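Local coordinates for protein 4-hydroxybutyrate CoA-transferase (Porphyromonas gingivalis, PDB 3EH7) that probably transfers coenzyme A between acyl-CoA thioesters and carboxylic acids such as acetate, at residues A[31-34]-A[39-42]; A[390-395]-A[414-419]; A[399-404]-A[410-415]. One frame throughout, in Å; residues are numbered along the deposited sequence.

How the contacts relate
Contact 1 lies in the N-terminal half, where strand 30-33 of a parallel sheet turns toward helix 41-49; contacts 2 and 3 lie on the opposite side of the chain's centre, in the C-terminal half. The centres of contacts 1 and 2 are about 39 Å apart, those of contacts 1 and 3 about 43 Å, and neither pair touches. Contacts 2 and 3 form one packing unit, with centres about 8 Å apart. Their strands, 391-394 and 397-400, are antiparallel neighbours in a mixed sheet, probably joined by a hydrogen bond from V392 N to A399 O (2.8 Å). I414 and A415 belong to both contacts, and I416 CD1 packs on A399 CB at 3.8 Å.

Contact 1 (A[31-34]-A[39-42]); sequences VALS and VPQS
P40 sets its ring against L33, the last residue of the strand, and S34, the first beyond it. P40 CD is the atom that digs in, 3.9 Å from the backbone N of S34 and 4.1 Å from CB of L33. Next to it, P40 CG meets CD2 of L33 at 4.1 Å. The leucine side chain lies about at a right angle to the proline; with chi1 at -61° its CG sits beside its own backbone N, and it is the CD2 branch that reaches the ring.

The closer part of the contact is at S34 O. V39 CG2 lies 3.3 Å from S34 O, and V39 CA makes a CA-H...O contact with the same S34 O at 3.5 Å. No hydrogen bond joins the two segments. The serine hydroxyl is engaged by Q126 N on strand 122-127, while its CB faces P40 CD.

Beyond P40 the packing gives way to a looser, partly exposed side where Q41 and S42 begin the helix. P40 occupies the N-cap position; the first backbone NH groups are met by the Y185 hydroxyl, at Q41 N, and by E158 OE2, at S42 N. Strand 30-33, helix 41-49 and the neighbouring parallel strand 58-60 follow in order, and the short loop from strand to helix is the first connection of a beta-alpha-beta crossover in a Rossmann-like domain.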
ATOM      1  N   VAL A  31      21.921   4.307 -17.723  1.00 26.25           N
ATOM      2  CA  VAL A  31      22.381   5.648 -17.374  1.00 25.62           C
ATOM      3  C   VAL A  31      21.230   6.345 -16.698  1.00 25.28           C
ATOM      4  O   VAL A  31      20.153   6.412 -17.273  1.00 26.18           O
ATOM      5  CB  VAL A  31      22.751   6.441 -18.642  1.00 25.95           C
ATOM      6  CG1 VAL A  31      23.276   7.818 -18.281  1.00 24.84           C
ATOM      7  CG2 VAL A  31      23.749   5.673 -19.472  1.00 25.38           C
ATOM      8  N   ALA A  32      21.446   6.821 -15.469  1.00 24.47           N
ATOM      9  CA  ALA A  32      20.443   7.587 -14.736  1.00 23.83           C
ATOM     10  C   ALA A  32      20.772   9.069 -14.900  1.00 23.23           C
ATOM     11  O   ALA A  32      21.944   9.443 -14.923  1.00 23.54           O
ATOM     12  CB  ALA A  32      20.450   7.203 -13.278  1.00 23.56           C
ATOM     13  N   LEU A  33      19.748   9.897 -15.055  1.00 22.35           N
ATOM     14  CA  LEU A  33      19.921  11.342 -15.232  1.00 22.17           C
ATOM     15  C   LEU A  33      19.232  12.022 -14.113  1.00 21.96           C
ATOM     16  O   LEU A  33      18.227  11.519 -13.654  1.00 21.44           O
ATOM     17  CB  LEU A  33      19.262  11.830 -16.524  1.00 22.18           C
ATOM     18  CG  LEU A  33      19.747  11.275 -17.865  1.00 23.31           C
ATOM     19  CD1 LEU A  33      18.963  11.934 -18.974  1.00 21.48           C
ATOM     20  CD2 LEU A  33      21.220  11.513 -18.040  1.00 21.93           C
ATOM     21  N   SER A  34      19.738  13.182 -13.703  1.00 21.89           N
ATOM     22  CA  SER A  34      18.985  14.031 -12.778  1.00 21.88           C
ATOM     23  C   SER A  34      17.554  14.212 -13.255  1.00 21.24           C
ATOM     24  O   SER A  34      17.297  14.400 -14.447  1.00 21.79           O
ATOM     25  CB  SER A  34      19.624  15.419 -12.602  1.00 21.96           C
ATOM     26  OG  SER A  34      20.826  15.395 -11.883  1.00 22.06           O
ATOM     27  N   VAL A  39      17.517  18.026 -15.350  1.00 22.68           N
ATOM     28  CA  VAL A  39      18.095  17.162 -16.378  1.00 22.96           C
ATOM     29  C   VAL A  39      19.376  17.849 -16.878  1.00 21.96           C
ATOM     30  O   VAL A  39      19.369  19.041 -17.147  1.00 22.29           O
ATOM     31  CB  VAL A  39      17.089  16.915 -17.543  1.00 22.99           C
ATOM     32  CG1 VAL A  39      17.808  16.808 -18.865  1.00 24.39           C
ATOM     33  CG2 VAL A  39      16.253  15.650 -17.296  1.00 23.90           C
ATOM     34  N   PRO A  40      20.482  17.111 -16.951  1.00 21.53           N
ATOM     35  CA  PRO A  40      21.745  17.726 -17.362  1.00 21.17           C
ATOM     36  C   PRO A  40      21.789  18.008 -18.880  1.00 21.50           C
ATOM     37  O   PRO A  40      22.213  17.164 -19.655  1.00 20.20           O
ATOM     38  CB  PRO A  40      22.775  16.660 -16.962  1.00 21.15           C
ATOM     39  CG  PRO A  40      22.027  15.388 -17.087  1.00 21.01           C
ATOM     40  CD  PRO A  40      20.654  15.691 -16.600  1.00 20.41           C
ATOM     41  N   GLN A  41      21.384  19.208 -19.274  1.00 21.81           N
ATOM     42  CA  GLN A  41      21.157  19.518 -20.681  1.00 22.86           C
ATOM     43  C   GLN A  41      22.376  19.366 -21.587  1.00 23.40           C
ATOM     44  O   GLN A  41      22.218  18.884 -22.711  1.00 24.35           O
ATOM     45  CB  GLN A  41      20.557  20.925 -20.841  1.00 22.93           C
ATOM     46  CG  GLN A  41      19.206  21.065 -20.191  1.00 23.03           C
ATOM     47  CD  GLN A  41      18.718  22.492 -20.154  1.00 24.30           C
ATOM     48  OE1 GLN A  41      18.988  23.281 -21.080  1.00 24.53           O
ATOM     49  NE2 GLN A  41      18.004  22.848 -19.073  1.00 19.68           N
ATOM     50  N   SER A  42      23.570  19.772 -21.139  1.00 23.27           N
ATOM     51  CA  SER A  42      24.780  19.649 -21.988  1.00 23.59           C
ATOM     52  C   SER A  42      25.148  18.202 -22.288  1.00 23.66           C
ATOM     53  O   SER A  42      25.497  17.857 -23.429  1.00 23.59           O
ATOM     54  CB  SER A  42      26.000  20.320 -21.363  1.00 23.41           C
ATOM     55  OG  SER A  42      25.718  21.663 -21.092  1.00 24.38           O
TER

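Contact 2 (A[390-395]-A[414-419]); sequences DYVVTE and IAIAHP
T394 and I416 meet through a hydrogen bond: the threonine hydroxyl, T394 OG1, donates to the backbone O of I416 at 2.7 Å. The donor lies in the carbonyl plane, on a lone pair, with a C=O...O angle of 135°. What aims it there is a chi1 of 73°, which wedges OG1 between the backbone N and the carbonyl carbon of T394. In the same pose OG1 takes a hydrogen bond from Y396 N, two residues on, so the hydroxyl is held from both the loop and the strand end. T394 CG2, anti to the carbonyl carbon, also faces the loop, 3.6 Å from I416 O and 4.1 Å from I416 CD1.

The isoleucine adopts a comparable rotamer. Its chi1 of 66° tucks CG1 between its own N and carbonyl carbon, and from there the chain runs out fully extended, which sends CD1 along the strand to V392. I416 CD1 ends 3.5 Å from V392 O and 3.9 Å from V392 CG1. At the other end of the side chain, I416 CB is 3.5 Å from T394 OG1. One residue thus accepts the threonine's bond through its O and packs on the valine through its CD1.

A type I turn from I414 to A417, closed by A417 N to I414 O at 3.0 Å, places I416 over the strand. Farther along, H418 ND1 caps D420 N as the next helix starts, and its ring meets that of Y396 edge-to-face. V392 and T394 point one way and V393 the other, onto helix 197-208. Strand 391-394 is covered on both faces, with helix 406-414 and the loop that follows it on one and helix 197-208 on the other, the layered alpha/beta arrangement of a Rossmann-like domain.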
ATOM      1  N   ASP A 390      -9.394   7.755  -0.381  1.00 22.72           N
ATOM      2  CA  ASP A 390     -10.022   8.486   0.709  1.00 22.48           C
ATOM      3  C   ASP A 390     -11.063   9.446   0.082  1.00 22.62           C
ATOM      4  O   ASP A 390     -12.170   9.007  -0.228  1.00 22.23           O
ATOM      5  CB  ASP A 390      -8.892   9.180   1.483  1.00 23.97           C
ATOM      6  CG  ASP A 390      -9.342   9.883   2.725  1.00 23.60           C
ATOM      7  OD1 ASP A 390     -10.528   9.746   3.081  1.00 24.07           O
ATOM      8  OD2 ASP A 390      -8.456  10.544   3.360  1.00 20.51           O
ATOM      9  N   TYR A 391     -10.691  10.703  -0.183  1.00 21.52           N
ATOM     10  CA  TYR A 391     -11.532  11.671  -0.892  1.00 20.34           C
ATOM     11  C   TYR A 391     -11.297  11.683  -2.384  1.00 20.38           C
ATOM     12  O   TYR A 391     -10.151  11.541  -2.881  1.00 20.09           O
ATOM     13  CB  TYR A 391     -11.253  13.092  -0.405  1.00 20.90           C
ATOM     14  CG  TYR A 391     -11.640  13.387   1.017  1.00 19.46           C
ATOM     15  CD1 TYR A 391     -10.721  13.210   2.048  1.00 22.12           C
ATOM     16  CD2 TYR A 391     -12.900  13.891   1.331  1.00 20.54           C
ATOM     17  CE1 TYR A 391     -11.053  13.490   3.373  1.00 21.04           C
ATOM     18  CE2 TYR A 391     -13.254  14.195   2.658  1.00 21.16           C
ATOM     19  CZ  TYR A 391     -12.315  13.987   3.661  1.00 21.87           C
ATOM     20  OH  TYR A 391     -12.600  14.257   4.945  1.00 26.40           O
ATOM     21  N   VAL A 392     -12.381  11.892  -3.115  1.00 18.99           N
ATOM     22  CA  VAL A 392     -12.308  12.133  -4.541  1.00 18.49           C
ATOM     23  C   VAL A 392     -13.021  13.439  -4.801  1.00 18.76           C
ATOM     24  O   VAL A 392     -14.107  13.666  -4.271  1.00 18.18           O
ATOM     25  CB  VAL A 392     -12.960  10.991  -5.351  1.00 19.10           C
ATOM     26  CG1 VAL A 392     -13.008  11.340  -6.846  1.00 18.79           C
ATOM     27  CG2 VAL A 392     -12.214   9.657  -5.102  1.00 18.69           C
ATOM     28  N   VAL A 393     -12.403  14.313  -5.589  1.00 19.10           N
ATOM     29  CA  VAL A 393     -12.947  15.656  -5.824  1.00 19.42           C
ATOM     30  C   VAL A 393     -12.993  15.997  -7.307  1.00 19.47           C
ATOM     31  O   VAL A 393     -11.981  15.858  -8.019  1.00 19.68           O
ATOM     32  CB  VAL A 393     -12.105  16.746  -5.106  1.00 18.97           C
ATOM     33  CG1 VAL A 393     -12.667  18.119  -5.392  1.00 18.50           C
ATOM     34  CG2 VAL A 393     -12.035  16.495  -3.581  1.00 19.16           C
ATOM     35  N   THR A 394     -14.173  16.412  -7.769  1.00 19.72           N
ATOM     36  CA  THR A 394     -14.340  16.975  -9.105  1.00 19.32           C
ATOM     37  C   THR A 394     -14.943  18.372  -9.017  1.00 19.96           C
ATOM     38  O   THR A 394     -15.229  18.858  -7.930  1.00 20.07           O
ATOM     39  CB  THR A 394     -15.227  16.104  -9.997  1.00 18.87           C
ATOM     40  OG1 THR A 394     -16.588  16.234  -9.582  1.00 16.78           O
ATOM     41  CG2 THR A 394     -14.787  14.633  -9.965  1.00 16.95           C
ATOM     42  N   GLU A 395     -15.130  19.004 -10.172  1.00 20.43           N
ATOM     43  CA  GLU A 395     -15.854  20.272 -10.257  1.00 20.94           C
ATOM     44  C   GLU A 395     -17.278  20.146  -9.755  1.00 20.44           C
ATOM     45  O   GLU A 395     -17.884  21.157  -9.486  1.00 20.59           O
ATOM     46  CB  GLU A 395     -15.867  20.838 -11.689  1.00 20.94           C
ATOM     47  CG  GLU A 395     -16.693  20.048 -12.752  1.00 22.96           C
ATOM     48  CD  GLU A 395     -15.857  19.025 -13.544  1.00 26.30           C
ATOM     49  OE1 GLU A 395     -14.906  18.426 -12.971  1.00 25.38           O
ATOM     50  OE2 GLU A 395     -16.158  18.823 -14.743  1.00 23.39           O
ATOM     51  N   ILE A 414     -21.028   8.776  -8.595  1.00 19.71           N
ATOM     52  CA  ILE A 414     -21.955   9.151  -9.650  1.00 19.76           C
ATOM     53  C   ILE A 414     -22.395  10.597  -9.466  1.00 19.37           C
ATOM     54  O   ILE A 414     -22.438  11.357 -10.426  1.00 18.53           O
ATOM     55  CB  ILE A 414     -23.174   8.203  -9.722  1.00 19.63           C
ATOM     56  CG1 ILE A 414     -22.745   6.851 -10.325  1.00 18.64           C
ATOM     57  CG2 ILE A 414     -24.267   8.799 -10.572  1.00 20.37           C
ATOM     58  CD1 ILE A 414     -23.780   5.768 -10.206  1.00 19.42           C
ATOM     59  N   ALA A 415     -22.652  10.979  -8.225  1.00 19.66           N
ATOM     60  CA  ALA A 415     -23.107  12.335  -7.922  1.00 19.65           C
ATOM     61  C   ALA A 415     -22.059  13.394  -8.238  1.00 19.35           C
ATOM     62  O   ALA A 415     -22.413  14.545  -8.410  1.00 19.87           O
ATOM     63  CB  ALA A 415     -23.562  12.443  -6.455  1.00 20.31           C
ATOM     64  N   ILE A 416     -20.782  13.013  -8.355  1.00 18.39           N
ATOM     65  CA  ILE A 416     -19.738  13.965  -8.745  1.00 17.94           C
ATOM     66  C   ILE A 416     -19.189  13.728 -10.165  1.00 16.84           C
ATOM     67  O   ILE A 416     -18.289  14.415 -10.616  1.00 16.39           O
ATOM     68  CB  ILE A 416     -18.616  14.072  -7.677  1.00 18.53           C
ATOM     69  CG1 ILE A 416     -17.805  12.786  -7.528  1.00 19.74           C
ATOM     70  CG2 ILE A 416     -19.228  14.410  -6.327  1.00 17.52           C
ATOM     71  CD1 ILE A 416     -16.566  12.947  -6.618  1.00 19.36           C
ATOM     72  N   ALA A 417     -19.811  12.800 -10.878  1.00 16.32           N
ATOM     73  CA  ALA A 417     -19.523  12.599 -12.272  1.00 16.17           C
ATOM     74  C   ALA A 417     -20.221  13.690 -13.081  1.00 15.99           C
ATOM     75  O   ALA A 417     -21.174  14.336 -12.615  1.00 16.42           O
ATOM     76  CB  ALA A 417     -19.956  11.185 -12.701  1.00 15.31           C
ATOM     77  N   HIS A 418     -19.754  13.910 -14.290  1.00 16.11           N
ATOM     78  CA  HIS A 418     -20.454  14.802 -15.215  1.00 16.61           C
ATOM     79  C   HIS A 418     -21.877  14.308 -15.451  1.00 17.13           C
ATOM     80  O   HIS A 418     -22.111  13.104 -15.611  1.00 16.99           O
ATOM     81  CB  HIS A 418     -19.721  14.884 -16.535  1.00 16.82           C
ATOM     82  CG  HIS A 418     -20.106  16.064 -17.354  1.00 17.28           C
ATOM     83  ND1 HIS A 418     -21.335  16.174 -17.965  1.00 17.47           N
ATOM     84  CD2 HIS A 418     -19.437  17.202 -17.635  1.00 17.59           C
ATOM     85  CE1 HIS A 418     -21.404  17.331 -18.595  1.00 18.63           C
ATOM     86  NE2 HIS A 418     -20.265  17.975 -18.405  1.00 19.04           N
ATOM     87  N   PRO A 419     -22.855  15.230 -15.455  1.00 17.40           N
ATOM     88  CA  PRO A 419     -24.250  14.877 -15.728  1.00 17.71           C
ATOM     89  C   PRO A 419     -24.449  14.039 -16.999  1.00 18.08           C
ATOM     90  O   PRO A 419     -25.312  13.186 -17.040  1.00 17.98           O
ATOM     91  CB  PRO A 419     -24.922  16.241 -15.877  1.00 17.76           C
ATOM     92  CG  PRO A 419     -24.102  17.154 -15.014  1.00 16.35           C
ATOM     93  CD  PRO A 419     -22.710  16.615 -14.994  1.00 17.57           C
TER

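Contact 3 (A[399-404]-A[410-415]); sequences AQLKGK and AEALIA
The CB methyl of A412 is the point on which A399, L401 and K404 converge, in a beta-turn-alpha unit where strand 397-400, outermost of its sheet within this chain, turns back and helix 406-414 packs over it. A399 CB meets A412 CB at 4.1 Å and lies 3.9 Å from A412 O, so the strand comes close to the helix backbone itself. On another side of A412 CB, the aliphatic part of K404 runs past, K404 CD 4.1 Å away. L401 comes in with CD2, 4.4 Å from A412 CB, but rests more closely on L413, where L401 CD2 to L413 CG is 4.0 Å. The two leucines cross at about a right angle, and their branched ends do the touching. The L401 bond to CB does not aim at the helix; a chi1 of -56° and an extended chi2 carry the branch there.

In the next shell, V392 of the neighbouring strand backs both leucines, and L321 lies against L413. A type II turn from L401 to K404 brings the lysine round; it is closed by K404 N to L401 O at 3.0 Å. G403 has the positive phi (90°) common at this position of a type II turn. K402, on the same turn, forms a salt bridge through NZ with E108 OE2 of the second subunit, tying this corner to the dimer. The CB of Q400 points away from the helix, and its NE2 is bonded to D390 OD1. The lysine folds over at its last torsion, so that K404 NZ donates to Q400 O at 2.6 Å, lying in the plane of that carbonyl with a C=O...N angle of 157°.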
ATOM      1  N   ALA A 399     -16.452  13.512  -2.697  1.00 21.75           N
ATOM      2  CA  ALA A 399     -16.897  12.212  -2.173  1.00 22.03           C
ATOM      3  C   ALA A 399     -15.857  11.653  -1.222  1.00 22.80           C
ATOM      4  O   ALA A 399     -14.673  11.719  -1.538  1.00 23.28           O
ATOM      5  CB  ALA A 399     -17.116  11.222  -3.318  1.00 21.70           C
ATOM      6  N   GLN A 400     -16.262  11.144  -0.061  1.00 23.34           N
ATOM      7  CA  GLN A 400     -15.332  10.376   0.782  1.00 24.87           C
ATOM      8  C   GLN A 400     -15.716   8.897   0.730  1.00 24.53           C
ATOM      9  O   GLN A 400     -16.838   8.530   1.068  1.00 24.83           O
ATOM     10  CB  GLN A 400     -15.259  10.890   2.233  1.00 25.62           C
ATOM     11  CG  GLN A 400     -14.123  10.177   3.096  1.00 28.20           C
ATOM     12  CD  GLN A 400     -13.924  10.804   4.501  1.00 33.09           C
ATOM     13  OE1 GLN A 400     -14.867  11.376   5.067  1.00 35.18           O
ATOM     14  NE2 GLN A 400     -12.686  10.692   5.066  1.00 30.40           N
ATOM     15  N   LEU A 401     -14.791   8.057   0.270  1.00 24.18           N
ATOM     16  CA  LEU A 401     -15.102   6.650  -0.023  1.00 24.17           C
ATOM     17  C   LEU A 401     -14.791   5.709   1.120  1.00 24.25           C
ATOM     18  O   LEU A 401     -15.316   4.603   1.169  1.00 22.74           O
ATOM     19  CB  LEU A 401     -14.337   6.193  -1.262  1.00 23.36           C
ATOM     20  CG  LEU A 401     -14.532   7.010  -2.540  1.00 24.47           C
ATOM     21  CD1 LEU A 401     -13.775   6.329  -3.686  1.00 22.67           C
ATOM     22  CD2 LEU A 401     -16.024   7.166  -2.912  1.00 19.85           C
ATOM     23  N   LYS A 402     -13.917   6.136   2.027  1.00 25.58           N
ATOM     24  CA  LYS A 402     -13.499   5.274   3.141  1.00 26.85           C
ATOM     25  C   LYS A 402     -14.669   4.955   4.032  1.00 26.77           C
ATOM     26  O   LYS A 402     -15.330   5.862   4.492  1.00 28.25           O
ATOM     27  CB  LYS A 402     -12.399   5.934   3.980  1.00 27.61           C
ATOM     28  CG  LYS A 402     -11.044   5.883   3.330  1.00 30.00           C
ATOM     29  CD  LYS A 402      -9.896   5.904   4.387  1.00 33.77           C
ATOM     30  CE  LYS A 402      -8.737   5.036   3.935  1.00 34.13           C
ATOM     31  NZ  LYS A 402      -7.474   5.309   4.683  1.00 35.68           N
ATOM     32  N   GLY A 403     -14.930   3.671   4.259  1.00 26.81           N
ATOM     33  CA  GLY A 403     -16.048   3.245   5.099  1.00 26.32           C
ATOM     34  C   GLY A 403     -17.334   3.030   4.319  1.00 25.96           C
ATOM     35  O   GLY A 403     -18.320   2.516   4.886  1.00 26.24           O
ATOM     36  N   LYS A 404     -17.363   3.414   3.028  1.00 24.41           N
ATOM     37  CA  LYS A 404     -18.568   3.204   2.223  1.00 22.80           C
ATOM     38  C   LYS A 404     -18.550   1.823   1.581  1.00 21.98           C
ATOM     39  O   LYS A 404     -17.483   1.296   1.162  1.00 20.44           O
ATOM     40  CB  LYS A 404     -18.750   4.294   1.167  1.00 23.25           C
ATOM     41  CG  LYS A 404     -19.097   5.688   1.754  1.00 25.88           C
ATOM     42  CD  LYS A 404     -19.377   6.703   0.637  1.00 27.88           C
ATOM     43  CE  LYS A 404     -20.040   8.018   1.133  1.00 29.83           C
ATOM     44  NZ  LYS A 404     -19.232   8.752   2.149  1.00 28.38           N
ATOM     45  N   ALA A 410     -20.305   3.735  -5.365  1.00 18.23           N
ATOM     46  CA  ALA A 410     -20.867   3.968  -6.689  1.00 18.61           C
ATOM     47  C   ALA A 410     -21.769   5.215  -6.716  1.00 18.87           C
ATOM     48  O   ALA A 410     -21.605   6.110  -7.561  1.00 17.29           O
ATOM     49  CB  ALA A 410     -21.654   2.733  -7.193  1.00 17.61           C
ATOM     50  N   GLU A 411     -22.723   5.255  -5.796  1.00 19.37           N
ATOM     51  CA  GLU A 411     -23.634   6.396  -5.686  1.00 20.16           C
ATOM     52  C   GLU A 411     -22.893   7.714  -5.424  1.00 19.76           C
ATOM     53  O   GLU A 411     -23.175   8.729  -6.080  1.00 19.90           O
ATOM     54  CB  GLU A 411     -24.648   6.134  -4.578  1.00 20.26           C
ATOM     55  CG  GLU A 411     -25.690   5.119  -4.974  1.00 22.86           C
ATOM     56  CD  GLU A 411     -26.591   4.674  -3.830  1.00 25.34           C
ATOM     57  OE1 GLU A 411     -26.278   4.939  -2.651  1.00 29.46           O
ATOM     58  OE2 GLU A 411     -27.620   4.038  -4.115  1.00 28.85           O
ATOM     59  N   ALA A 412     -21.942   7.680  -4.494  1.00 19.11           N
ATOM     60  CA  ALA A 412     -21.138   8.862  -4.156  1.00 19.84           C
ATOM     61  C   ALA A 412     -20.331   9.402  -5.349  1.00 19.87           C
ATOM     62  O   ALA A 412     -20.209  10.628  -5.534  1.00 19.37           O
ATOM     63  CB  ALA A 412     -20.192   8.555  -2.982  1.00 19.71           C
ATOM     64  N   LEU A 413     -19.766   8.494  -6.144  1.00 19.65           N
ATOM     65  CA  LEU A 413     -18.952   8.895  -7.305  1.00 20.02           C
ATOM     66  C   LEU A 413     -19.855   9.386  -8.460  1.00 20.29           C
ATOM     67  O   LEU A 413     -19.503  10.309  -9.194  1.00 20.40           O
ATOM     68  CB  LEU A 413     -18.072   7.717  -7.753  1.00 20.59           C
ATOM     69  CG  LEU A 413     -16.955   7.306  -6.786  1.00 20.05           C
ATOM     70  CD1 LEU A 413     -16.308   5.978  -7.206  1.00 20.09           C
ATOM     71  CD2 LEU A 413     -15.936   8.425  -6.768  1.00 22.19           C
ATOM     72  N   ILE A 414     -21.028   8.776  -8.595  1.00 19.71           N
ATOM     73  CA  ILE A 414     -21.955   9.151  -9.650  1.00 19.76           C
ATOM     74  C   ILE A 414     -22.395  10.597  -9.466  1.00 19.37           C
ATOM     75  O   ILE A 414     -22.438  11.357 -10.426  1.00 18.53           O
ATOM     76  CB  ILE A 414     -23.174   8.203  -9.722  1.00 19.63           C
ATOM     77  CG1 ILE A 414     -22.745   6.851 -10.325  1.00 18.64           C
ATOM     78  CG2 ILE A 414     -24.267   8.799 -10.572  1.00 20.37           C
ATOM     79  CD1 ILE A 414     -23.780   5.768 -10.206  1.00 19.42           C
ATOM     80  N   ALA A 415     -22.652  10.979  -8.225  1.00 19.66           N
ATOM     81  CA  ALA A 415     -23.107  12.335  -7.922  1.00 19.65           C
ATOM     82  C   ALA A 415     -22.059  13.394  -8.238  1.00 19.35           C
ATOM     83  O   ALA A 415     -22.413  14.545  -8.410  1.00 19.87           O
ATOM     84  CB  ALA A 415     -23.562  12.443  -6.455  1.00 20.31           C
TER